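Local coordinates for protein cytosolic phospholipase A2 delta (PDB 5IZ5) that hydrolyses glycerophospholipids at the sn-2 position in a calcium-dependent manner, preferring linoleic acid there and releasing a lysophospholipid and a free fatty acid, at residues Ala629-Gln632 with Leu633-Pro637; Met663-Pro666 with Gly667-Leu670; Gln688-Glu691 with Leu692-Ala696; Ser707-Asp710 with Gln711-Pro714. The protein carries 3 engineered substitutions. One frame throughout, in Å; residues are numbered along the deposited sequence.

Interaction 1 of 4, residues Ala629-Gln632 with Leu633-Pro637; sequences ADYQ and LDSMP
Ser-635 turns back over the short helix it has just left and meets Tyr-631 and Gln-632, a worked example of how a hydroxyl can finish a helix end. Its CB comes obliquely to the Tyr-631 ring, 4.1 Å from CE2 of that tyrosine. The same CB of Ser-635 also lies 3.7 Å from O of Tyr-631. At the tip, OG sits between the residue's own backbone nitrogen and carbonyl carbon (chi1 77°), a rotation that aims it back along the helix. From there Ser-635 OG donates to O of Gln-632 at 2.9 Å, arriving tilted 25° from the carbonyl plane. The backbone follows the same path: Ser-635 N donates to O of Tyr-631 at 2.9 Å and, weakly, to O of Gln-632 at 3.4 Å, so the Gln-632 carbonyl takes the hydroxyl firmly and the amide of the same residue only weakly. One step earlier, Asp-634 N donates to O of Asp-630 at 3.0 Å, almost in line with the carbonyl bond. Helix 631-634 spans only four residues, about one turn. Around it, Asp-634 pairs through OD1 with Lys-496, its carbonyl takes a hydrogen bond from Tyr-619 OH, and Leu-633 rests on Thr-478. Pro-637 touches Lys-89 in the loop between strands 75-85 and 91-98 of the N-terminal C2 domain, which places the turn where the catalytic part meets that domain.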
loop_
_atom_site.group_PDB
_atom_site.type_symbol
_atom_site.label_atom_id
_atom_site.label_comp_id
_atom_site.label_asym_id
_atom_site.label_seq_id
_atom_site.Cartn_x
_atom_site.Cartn_y
_atom_site.Cartn_z
ATOM N N ALA B 629 -12.524 7.186 -2.252
ATOM C CA ALA B 629 -12.894 6.508 -3.508
ATOM C C ALA B 629 -12.576 7.282 -4.798
ATOM O O ALA B 629 -13.023 8.408 -4.966
ATOM C CB ALA B 629 -14.372 6.118 -3.511
ATOM N N ASP B 630 -11.791 6.641 -5.675
ATOM C CA ASP B 630 -11.662 6.957 -7.116
ATOM C C ASP B 630 -12.950 6.530 -7.816
ATOM O O ASP B 630 -13.170 5.335 -8.016
ATOM C CB ASP B 630 -10.494 6.161 -7.750
ATOM C CG ASP B 630 -9.158 6.895 -7.696
ATOM O OD1 ASP B 630 -8.307 6.481 -6.880
ATOM O OD2 ASP B 630 -8.942 7.857 -8.484
ATOM N N TYR B 631 -13.779 7.476 -8.246
ATOM C CA TYR B 631 -15.195 7.150 -8.460
ATOM C C TYR B 631 -15.435 5.861 -9.268
ATOM O O TYR B 631 -15.979 4.866 -8.753
ATOM C CB TYR B 631 -15.958 8.307 -9.118
ATOM C CG TYR B 631 -17.305 7.883 -9.691
ATOM C CD1 TYR B 631 -17.739 8.337 -10.938
ATOM C CD2 TYR B 631 -18.131 6.996 -8.993
ATOM C CE1 TYR B 631 -18.963 7.933 -11.459
ATOM C CE2 TYR B 631 -19.349 6.582 -9.508
ATOM C CZ TYR B 631 -19.761 7.055 -10.739
ATOM O OH TYR B 631 -20.972 6.645 -11.247
ATOM N N GLN B 632 -15.015 5.894 -10.529
ATOM C CA GLN B 632 -15.481 4.922 -11.530
ATOM C C GLN B 632 -15.016 3.512 -11.204
ATOM O O GLN B 632 -15.812 2.573 -11.164
ATOM C CB GLN B 632 -14.974 5.296 -12.929
ATOM C CG GLN B 632 -15.163 6.772 -13.318
ATOM C CD GLN B 632 -16.455 7.063 -14.068
ATOM O OE1 GLN B 632 -17.141 8.042 -13.770
ATOM N NE2 GLN B 632 -16.784 6.232 -15.055
ATOM N N LEU B 633 -13.715 3.365 -11.002
ATOM C CA LEU B 633 -13.168 2.063 -10.623
ATOM C C LEU B 633 -13.685 1.552 -9.271
ATOM O O LEU B 633 -13.892 0.342 -9.090
ATOM C CB LEU B 633 -11.621 2.096 -10.648
ATOM C CG LEU B 633 -11.052 1.018 -11.567
ATOM C CD1 LEU B 633 -9.689 1.380 -12.138
ATOM C CD2 LEU B 633 -10.999 -0.316 -10.847
ATOM N N ASP B 634 -13.933 2.465 -8.340
ATOM C CA ASP B 634 -14.389 2.078 -7.007
ATOM C C ASP B 634 -15.853 1.638 -6.974
ATOM O O ASP B 634 -16.239 0.835 -6.124
ATOM C CB ASP B 634 -14.112 3.199 -6.007
ATOM C CG ASP B 634 -12.622 3.454 -5.829
ATOM O OD1 ASP B 634 -11.799 2.599 -6.218
ATOM O OD2 ASP B 634 -12.258 4.514 -5.308
ATOM N N SER B 635 -16.655 2.125 -7.921
ATOM C CA SER B 635 -18.042 1.631 -8.064
ATOM C C SER B 635 -18.099 0.188 -8.625
ATOM O O SER B 635 -19.184 -0.389 -8.742
ATOM C CB SER B 635 -18.905 2.585 -8.917
ATOM O OG SER B 635 -18.628 2.457 -10.301
ATOM N N MET B 636 -16.935 -0.380 -8.960
ATOM C CA MET B 636 -16.815 -1.749 -9.473
ATOM C C MET B 636 -16.203 -2.660 -8.411
ATOM O O MET B 636 -14.980 -2.844 -8.357
ATOM C CB MET B 636 -15.954 -1.791 -10.737
ATOM C CG MET B 636 -16.518 -0.989 -11.902
ATOM S SD MET B 636 -18.093 -1.602 -12.544
ATOM C CE MET B 636 -17.571 -3.124 -13.333
ATOM N N PRO B 637 -17.055 -3.254 -7.568
ATOM C CA PRO B 637 -16.528 -3.971 -6.416
ATOM C C PRO B 637 -15.713 -5.222 -6.765
ATOM O O PRO B 637 -14.740 -5.524 -6.074
ATOM C CB PRO B 637 -17.788 -4.310 -5.619
ATOM C CG PRO B 637 -18.852 -4.408 -6.653
ATOM C CD PRO B 637 -18.525 -3.341 -7.648
#

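Interaction 2 of 4, residues Met663-Pro666 with Gly667-Leu670; sequences MFRP and GRRL. With SO4 (sulfate ion), chain N.
One water is shared by Met-663 and Leu-670: it donates to O of Met-663 at 2.8 Å and accepts from N of Leu-670 at 2.8 Å, closing the open end of a turn. Beside it the two side chains cross, Met-663 SD lying 3.4 Å from CD2 of Leu-670. The turn itself, Arg-665 to Arg-668, is type II, drawn shut by Arg-668 N donating to O of Arg-665 at 3.3 Å. Gly-667 holds its third position with positive phi (101°), where a CB would be jammed against the carbonyl of Pro-666. Outside the bend, Gly-667 N makes two weak bonds to a sulfate, probably from the crystallisation liquor, whose O4 also lies over a face of the Arg-669 guanidinium, 3.2 Å from NH1 of Arg-669.

On the inner side, Arg-665 runs fully extended past Arg-668, its CD over one face of the Arg-668 guanidinium and its CB 3.5 Å from NH1 of Arg-668. The two guanidinium planes stand 76° apart, and both groups share the carboxylate of Glu-486, which Arg-668 meets through NH1 while its NE forms a salt bridge with Glu-294. A leucine in place of Arg-668 would probably leave Glu-294 without its charged mate and strip the chain of Arg-665 of its flat support. Glu-294 belongs to helix 292-313 and Glu-486 to strand 482-487, while Arg-665 also pairs with Glu-491 and makes a cation-pi contact with Phe-500 of strand 499-501; Met-663 and Leu-670 lean on strand 360-363.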
loop_
_atom_site.group_PDB
_atom_site.type_symbol
_atom_site.label_atom_id
_atom_site.label_comp_id
_atom_site.label_asym_id
_atom_site.label_seq_id
_atom_site.Cartn_x
_atom_site.Cartn_y
_atom_site.Cartn_z
ATOM N N MET B 663 -2.249 12.751 7.769
ATOM C CA MET B 663 -2.758 13.805 8.651
ATOM C C MET B 663 -4.290 13.869 8.687
ATOM O O MET B 663 -4.838 14.558 9.538
ATOM C CB MET B 663 -2.176 15.177 8.268
ATOM C CG MET B 663 -0.658 15.290 8.410
ATOM S SD MET B 663 -0.094 14.889 10.077
ATOM C CE MET B 663 1.683 15.066 9.945
ATOM N N PHE B 664 -4.976 13.143 7.797
ATOM C CA PHE B 664 -6.448 13.149 7.754
ATOM C C PHE B 664 -7.127 11.802 7.972
ATOM O O PHE B 664 -8.321 11.661 7.718
ATOM C CB PHE B 664 -6.923 13.761 6.436
ATOM C CG PHE B 664 -6.519 15.183 6.282
ATOM C CD1 PHE B 664 -7.261 16.179 6.884
ATOM C CD2 PHE B 664 -5.372 15.526 5.582
ATOM C CE1 PHE B 664 -6.883 17.498 6.768
ATOM C CE2 PHE B 664 -4.987 16.845 5.463
ATOM C CZ PHE B 664 -5.746 17.834 6.060
ATOM N N ARG B 665 -6.381 10.813 8.443
ATOM C CA ARG B 665 -7.008 9.577 8.880
ATOM C C ARG B 665 -7.966 9.918 10.028
ATOM O O ARG B 665 -7.609 10.706 10.906
ATOM C CB ARG B 665 -5.960 8.575 9.350
ATOM C CG ARG B 665 -6.565 7.280 9.864
ATOM C CD ARG B 665 -5.514 6.240 10.184
ATOM N NE ARG B 665 -6.113 5.040 10.766
ATOM C CZ ARG B 665 -5.435 3.953 11.130
ATOM N NH1 ARG B 665 -4.111 3.886 10.973
ATOM N NH2 ARG B 665 -6.083 2.918 11.654
ATOM N N PRO B 666 -9.184 9.342 10.021
ATOM C CA PRO B 666 -10.139 9.618 11.099
ATOM C C PRO B 666 -9.568 9.341 12.491
ATOM O O PRO B 666 -8.886 8.339 12.692
ATOM C CB PRO B 666 -11.300 8.666 10.796
ATOM C CG PRO B 666 -11.231 8.441 9.326
ATOM C CD PRO B 666 -9.769 8.476 8.980
ATOM N N GLY B 667 -9.840 10.236 13.435
ATOM C CA GLY B 667 -9.349 10.082 14.796
ATOM C C GLY B 667 -8.131 10.923 15.113
ATOM O O GLY B 667 -7.900 11.246 16.273
ATOM N N ARG B 668 -7.350 11.294 14.101
ATOM C CA ARG B 668 -6.099 12.018 14.347
ATOM C C ARG B 668 -6.312 13.488 14.749
ATOM O O ARG B 668 -5.556 14.018 15.562
ATOM C CB ARG B 668 -5.149 11.892 13.150
ATOM C CG ARG B 668 -4.715 10.450 12.904
ATOM C CD ARG B 668 -3.245 10.326 12.550
ATOM N NE ARG B 668 -2.804 8.933 12.663
ATOM C CZ ARG B 668 -2.546 8.115 11.644
ATOM N NH1 ARG B 668 -2.658 8.526 10.385
ATOM N NH2 ARG B 668 -2.166 6.865 11.889
ATOM N N ARG B 669 -7.322 14.138 14.174
ATOM C CA ARG B 669 -7.759 15.481 14.600
ATOM C C ARG B 669 -6.629 16.495 14.697
ATOM O O ARG B 669 -6.409 17.067 15.764
ATOM C CB ARG B 669 -8.429 15.443 15.980
ATOM C CG ARG B 669 -9.954 15.355 16.025
ATOM C CD ARG B 669 -10.432 13.935 16.232
ATOM N NE ARG B 669 -11.826 13.914 16.672
ATOM C CZ ARG B 669 -12.454 12.853 17.179
ATOM N NH1 ARG B 669 -11.830 11.683 17.316
ATOM N NH2 ARG B 669 -13.724 12.962 17.551
ATOM N N LEU B 670 -5.926 16.743 13.603
ATOM C CA LEU B 670 -4.833 17.705 13.648
ATOM C C LEU B 670 -5.329 19.134 13.763
ATOM O O LEU B 670 -6.282 19.537 13.088
ATOM C CB LEU B 670 -3.880 17.548 12.458
ATOM C CG LEU B 670 -2.847 16.485 12.835
ATOM C CD1 LEU B 670 -3.234 15.128 12.276
ATOM C CD2 LEU B 670 -1.454 16.900 12.417
HETATM S S SO4 N . -12.503 12.514 13.021
HETATM O O1 SO4 N . -11.250 13.293 12.934
HETATM O O2 SO4 N . -13.635 13.436 13.258
HETATM O O3 SO4 N . -12.732 11.802 11.744
HETATM O O4 SO4 N . -12.428 11.547 14.142
HETATM O O HOH W 1 -6.873 15.639 11.174
#

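Interaction 3 of 4, residues Gln688-Glu691 with Leu692-Ala696; sequences QQTE and LYCRA
Glu-691 brings OE2 over one face of the Arg-695 guanidinium, one helical turn further on. The two form a salt bridge, OE2 of Glu-691 lying 2.5 Å from NH1 of Arg-695, unusually close for an approach over the face, so the exact spacing is doubtful. OE1 of Glu-691 is 3.3 Å from NH2 of Arg-695. With the two flat groups turned 64° against each other, this is no coplanar, two-pronged pairing. Both chains bend to meet: Glu-691 starts with CG anti to the backbone N (chi1 -172°) and then kinks at chi2, while Arg-695 folds at chi2 and chi3. An alanine in place of Glu-691 is likely to leave the Arg-695 guanidinium without its charged partner and freer to swing. Beneath the pair, Arg-695 N donates to O of Glu-691 at 2.9 Å, and Leu-692, Tyr-693 and Cys-694 repeat the step to Gln-688, Gln-689 and Thr-690. Round the helix from the pair, Thr-690 and Cys-694 are buried, and Thr-690 OG1, 4.2 Å from SG of Cys-694, has no polar partner. Tyr-693 OH is bonded to NE1 of Trp-484. The arrangement is the familiar i to i+4 salt bridge of an alpha-helix, here near the surface on helix 685-696.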
loop_
_atom_site.group_PDB
_atom_site.type_symbol
_atom_site.label_atom_id
_atom_site.label_comp_id
_atom_site.label_asym_id
_atom_site.label_seq_id
_atom_site.Cartn_x
_atom_site.Cartn_y
_atom_site.Cartn_z
ATOM N N GLN B 688 -1.148 23.120 -2.874
ATOM C CA GLN B 688 -2.346 23.438 -3.669
ATOM C C GLN B 688 -3.055 22.206 -4.205
ATOM O O GLN B 688 -4.293 22.138 -4.197
ATOM C CB GLN B 688 -2.004 24.382 -4.822
ATOM C CG GLN B 688 -1.770 25.801 -4.348
ATOM C CD GLN B 688 -1.461 26.772 -5.467
ATOM O OE1 GLN B 688 -0.659 26.484 -6.360
ATOM N NE2 GLN B 688 -2.103 27.930 -5.428
ATOM N N GLN B 689 -2.273 21.229 -4.654
ATOM C CA GLN B 689 -2.842 19.991 -5.151
ATOM C C GLN B 689 -3.501 19.279 -3.995
ATOM O O GLN B 689 -4.620 18.782 -4.145
ATOM C CB GLN B 689 -1.769 19.085 -5.739
ATOM C CG GLN B 689 -0.917 19.732 -6.831
ATOM C CD GLN B 689 -0.565 18.769 -7.943
ATOM O OE1 GLN B 689 0.594 18.380 -8.087
ATOM N NE2 GLN B 689 -1.561 18.365 -8.727
ATOM N N THR B 690 -2.826 19.239 -2.838
ATOM C CA THR B 690 -3.446 18.603 -1.668
ATOM C C THR B 690 -4.749 19.307 -1.289
ATOM O O THR B 690 -5.706 18.643 -0.932
ATOM C CB THR B 690 -2.559 18.339 -0.413
ATOM O OG1 THR B 690 -3.211 18.871 0.749
ATOM C CG2 THR B 690 -1.171 18.888 -0.521
ATOM N N GLU B 691 -4.797 20.636 -1.381
ATOM C CA GLU B 691 -6.028 21.370 -1.061
ATOM C C GLU B 691 -7.174 20.968 -1.991
ATOM O O GLU B 691 -8.287 20.714 -1.537
ATOM C CB GLU B 691 -5.824 22.883 -1.130
ATOM C CG GLU B 691 -7.050 23.646 -0.600
ATOM C CD GLU B 691 -7.975 24.142 -1.693
ATOM O OE1 GLU B 691 -7.481 24.747 -2.667
ATOM O OE2 GLU B 691 -9.206 23.931 -1.566
ATOM N N LEU B 692 -6.901 20.935 -3.292
ATOM C CA LEU B 692 -7.886 20.468 -4.276
ATOM C C LEU B 692 -8.315 19.037 -3.994
ATOM O O LEU B 692 -9.500 18.708 -4.041
ATOM C CB LEU B 692 -7.310 20.508 -5.697
ATOM C CG LEU B 692 -8.113 21.283 -6.758
ATOM C CD1 LEU B 692 -7.537 21.070 -8.151
ATOM C CD2 LEU B 692 -9.583 20.874 -6.753
ATOM N N TYR B 693 -7.329 18.192 -3.713
ATOM C CA TYR B 693 -7.557 16.788 -3.398
ATOM C C TYR B 693 -8.499 16.658 -2.193
ATOM O O TYR B 693 -9.471 15.904 -2.251
ATOM C CB TYR B 693 -6.200 16.127 -3.150
ATOM C CG TYR B 693 -6.146 14.614 -3.157
ATOM C CD1 TYR B 693 -6.074 13.902 -4.357
ATOM C CD2 TYR B 693 -6.086 13.898 -1.968
ATOM C CE1 TYR B 693 -5.990 12.517 -4.371
ATOM C CE2 TYR B 693 -6.000 12.516 -1.972
ATOM C CZ TYR B 693 -5.953 11.831 -3.172
ATOM O OH TYR B 693 -5.862 10.460 -3.156
ATOM N N CYS B 694 -8.232 17.423 -1.130
ATOM C CA CYS B 694 -9.079 17.458 0.075
ATOM C C CYS B 694 -10.469 17.996 -0.216
ATOM O O CYS B 694 -11.453 17.481 0.318
ATOM C CB CYS B 694 -8.459 18.337 1.175
ATOM S SG CYS B 694 -6.996 17.645 1.960
ATOM N N ARG B 695 -10.546 19.046 -1.036
ATOM C CA ARG B 695 -11.825 19.690 -1.326
ATOM C C ARG B 695 -12.743 18.751 -2.096
ATOM O O ARG B 695 -13.936 18.680 -1.818
ATOM C CB ARG B 695 -11.641 20.988 -2.126
ATOM C CG ARG B 695 -12.836 21.926 -2.025
ATOM C CD ARG B 695 -13.162 22.677 -3.311
ATOM N NE ARG B 695 -12.019 23.191 -4.071
ATOM C CZ ARG B 695 -11.221 24.187 -3.687
ATOM N NH1 ARG B 695 -11.380 24.780 -2.507
ATOM N NH2 ARG B 695 -10.228 24.574 -4.479
ATOM N N ALA B 696 -12.179 18.022 -3.054
ATOM C CA ALA B 696 -12.951 17.047 -3.819
ATOM C C ALA B 696 -13.569 15.969 -2.917
ATOM O O ALA B 696 -14.622 15.423 -3.239
ATOM C CB ALA B 696 -12.082 16.409 -4.894
#

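Interaction 4 of 4, residues Ser707-Asp710 with Gln711-Pro714; sequences SPQD and QHQP
Backbone bonds join Ser-707, Pro-708 and Gln-709 to the three residues Gln-711, His-712 and Gln-713, and make one short run of alpha-helix. Gln-711 N donates to O of Ser-707 at 3.1 Å, His-712 N to O of Pro-708 at 2.9 Å, and Gln-713 N to O of Gln-709 at 2.9 Å. The series stops at Asp-710, whose carbonyl faces the nitrogen of Pro-714, an atom with no hydrogen to give; instead CD of Pro-714 packs 3.5 Å from O of Asp-710.

Side-chain hydrogen bonds close the other end in a capping box, the reciprocal N-cap motif. With chi1 at 71°, Ser-707 OG points into the helix start and accepts from Asp-710 N at 3.0 Å. In return, Asp-710 OD2 takes Ser-707 N at 2.8 Å on its anti side, 27° out of the carboxylate plane, and receives a weak bond from the serine hydroxyl. The second oxygen, OD1, forms a salt bridge with Arg-715, so the carboxylate is held from two directions.

Looser polar packing occupies the outer surface. The amide of Gln-709 approaches the edge of the His-712 ring, NE2 of Gln-709 lying 4.1 Å from CD2 of His-712, with the two planes 70° apart. OE1 of Gln-709 is 3.8 Å from NE2 of Gln-713. Apolar contacts lie beyond, where the Pro-714 ring rests on Pro-683 and Pro-735.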
loop_
_atom_site.group_PDB
_atom_site.type_symbol
_atom_site.label_atom_id
_atom_site.label_comp_id
_atom_site.label_asym_id
_atom_site.label_seq_id
_atom_site.Cartn_x
_atom_site.Cartn_y
_atom_site.Cartn_z
ATOM N N SER B 707 -0.283 35.162 -2.793
ATOM C CA SER B 707 -0.350 36.318 -3.686
ATOM C C SER B 707 0.691 36.207 -4.803
ATOM O O SER B 707 1.620 35.412 -4.702
ATOM C CB SER B 707 -0.097 37.600 -2.891
ATOM O OG SER B 707 1.263 37.679 -2.490
ATOM N N PRO B 708 0.542 37.006 -5.875
ATOM C CA PRO B 708 1.576 37.040 -6.919
ATOM C C PRO B 708 2.971 37.326 -6.347
ATOM O O PRO B 708 3.963 36.745 -6.797
ATOM C CB PRO B 708 1.123 38.186 -7.830
ATOM C CG PRO B 708 -0.349 38.300 -7.616
ATOM C CD PRO B 708 -0.642 37.813 -6.227
ATOM N N GLN B 709 3.027 38.220 -5.363
ATOM C CA GLN B 709 4.265 38.536 -4.658
ATOM C C GLN B 709 4.831 37.311 -3.935
ATOM O O GLN B 709 6.041 37.075 -3.969
ATOM C CB GLN B 709 4.016 39.679 -3.662
ATOM C CG GLN B 709 5.191 40.049 -2.757
ATOM C CD GLN B 709 6.499 40.322 -3.495
ATOM O OE1 GLN B 709 7.578 40.108 -2.943
ATOM N NE2 GLN B 709 6.413 40.811 -4.731
ATOM N N ASP B 710 3.955 36.544 -3.281
ATOM C CA ASP B 710 4.355 35.302 -2.606
ATOM C C ASP B 710 5.016 34.322 -3.572
ATOM O O ASP B 710 6.028 33.713 -3.243
ATOM C CB ASP B 710 3.151 34.615 -1.941
ATOM C CG ASP B 710 2.611 35.386 -0.750
ATOM O OD1 ASP B 710 3.407 35.993 -0.015
ATOM O OD2 ASP B 710 1.382 35.376 -0.539
ATOM N N GLN B 711 4.436 34.169 -4.759
ATOM C CA GLN B 711 5.013 33.301 -5.794
ATOM C C GLN B 711 6.313 33.852 -6.364
ATOM O O GLN B 711 7.267 33.102 -6.556
ATOM C CB GLN B 711 4.002 33.035 -6.911
ATOM C CG GLN B 711 3.070 31.877 -6.559
ATOM C CD GLN B 711 1.606 32.246 -6.668
ATOM O OE1 GLN B 711 1.126 33.041 -5.873
ATOM N NE2 GLN B 711 0.885 31.672 -7.635
ATOM N N HIS B 712 6.348 35.153 -6.639
ATOM C CA HIS B 712 7.564 35.789 -7.150
ATOM C C HIS B 712 8.742 35.588 -6.196
ATOM O O HIS B 712 9.829 35.192 -6.622
ATOM C CB HIS B 712 7.349 37.287 -7.399
ATOM C CG HIS B 712 8.605 38.013 -7.790
ATOM N ND1 HIS B 712 9.389 37.625 -8.858
ATOM C CD2 HIS B 712 9.226 39.083 -7.240
ATOM C CE1 HIS B 712 10.433 38.430 -8.952
ATOM N NE2 HIS B 712 10.359 39.323 -7.982
ATOM N N GLN B 713 8.516 35.871 -4.913
ATOM C CA GLN B 713 9.545 35.689 -3.884
ATOM C C GLN B 713 8.913 35.099 -2.627
ATOM O O GLN B 713 8.347 35.830 -1.806
ATOM C CB GLN B 713 10.287 36.988 -3.563
ATOM C CG GLN B 713 11.148 37.528 -4.700
ATOM C CD GLN B 713 11.971 38.745 -4.300
ATOM O OE1 GLN B 713 13.179 38.791 -4.540
ATOM N NE2 GLN B 713 11.325 39.736 -3.688
ATOM N N PRO B 714 8.970 33.763 -2.492
ATOM C CA PRO B 714 8.473 33.142 -1.269
ATOM C C PRO B 714 9.380 33.423 -0.084
ATOM O O PRO B 714 10.587 33.574 -0.247
ATOM C CB PRO B 714 8.432 31.645 -1.602
ATOM C CG PRO B 714 9.271 31.465 -2.814
ATOM C CD PRO B 714 9.365 32.778 -3.516
#

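In the fold
Followed from the N terminus, the four contacts come in series; each closes a bend or helical turn of its own, and none encloses or crosses another. Interaction 1 ends the short helix 631-634 near the C2 domain. Interaction 2 folds the loop between strands 649-650 and 672-676, both in the large mixed sheet, about 24 Å from interaction 1 between centres. After strand 672-676 comes interaction 3, on helix 685-696, which packs against interaction 2 through Phe-664 CE2 and Cys-694 SG, 4.1 Å apart. Interaction 4 lies on the next helix, 708-712; it does not touch interaction 3, but the intervening loop approaches both, Pro-706 meeting Gln-688 and Gln-711.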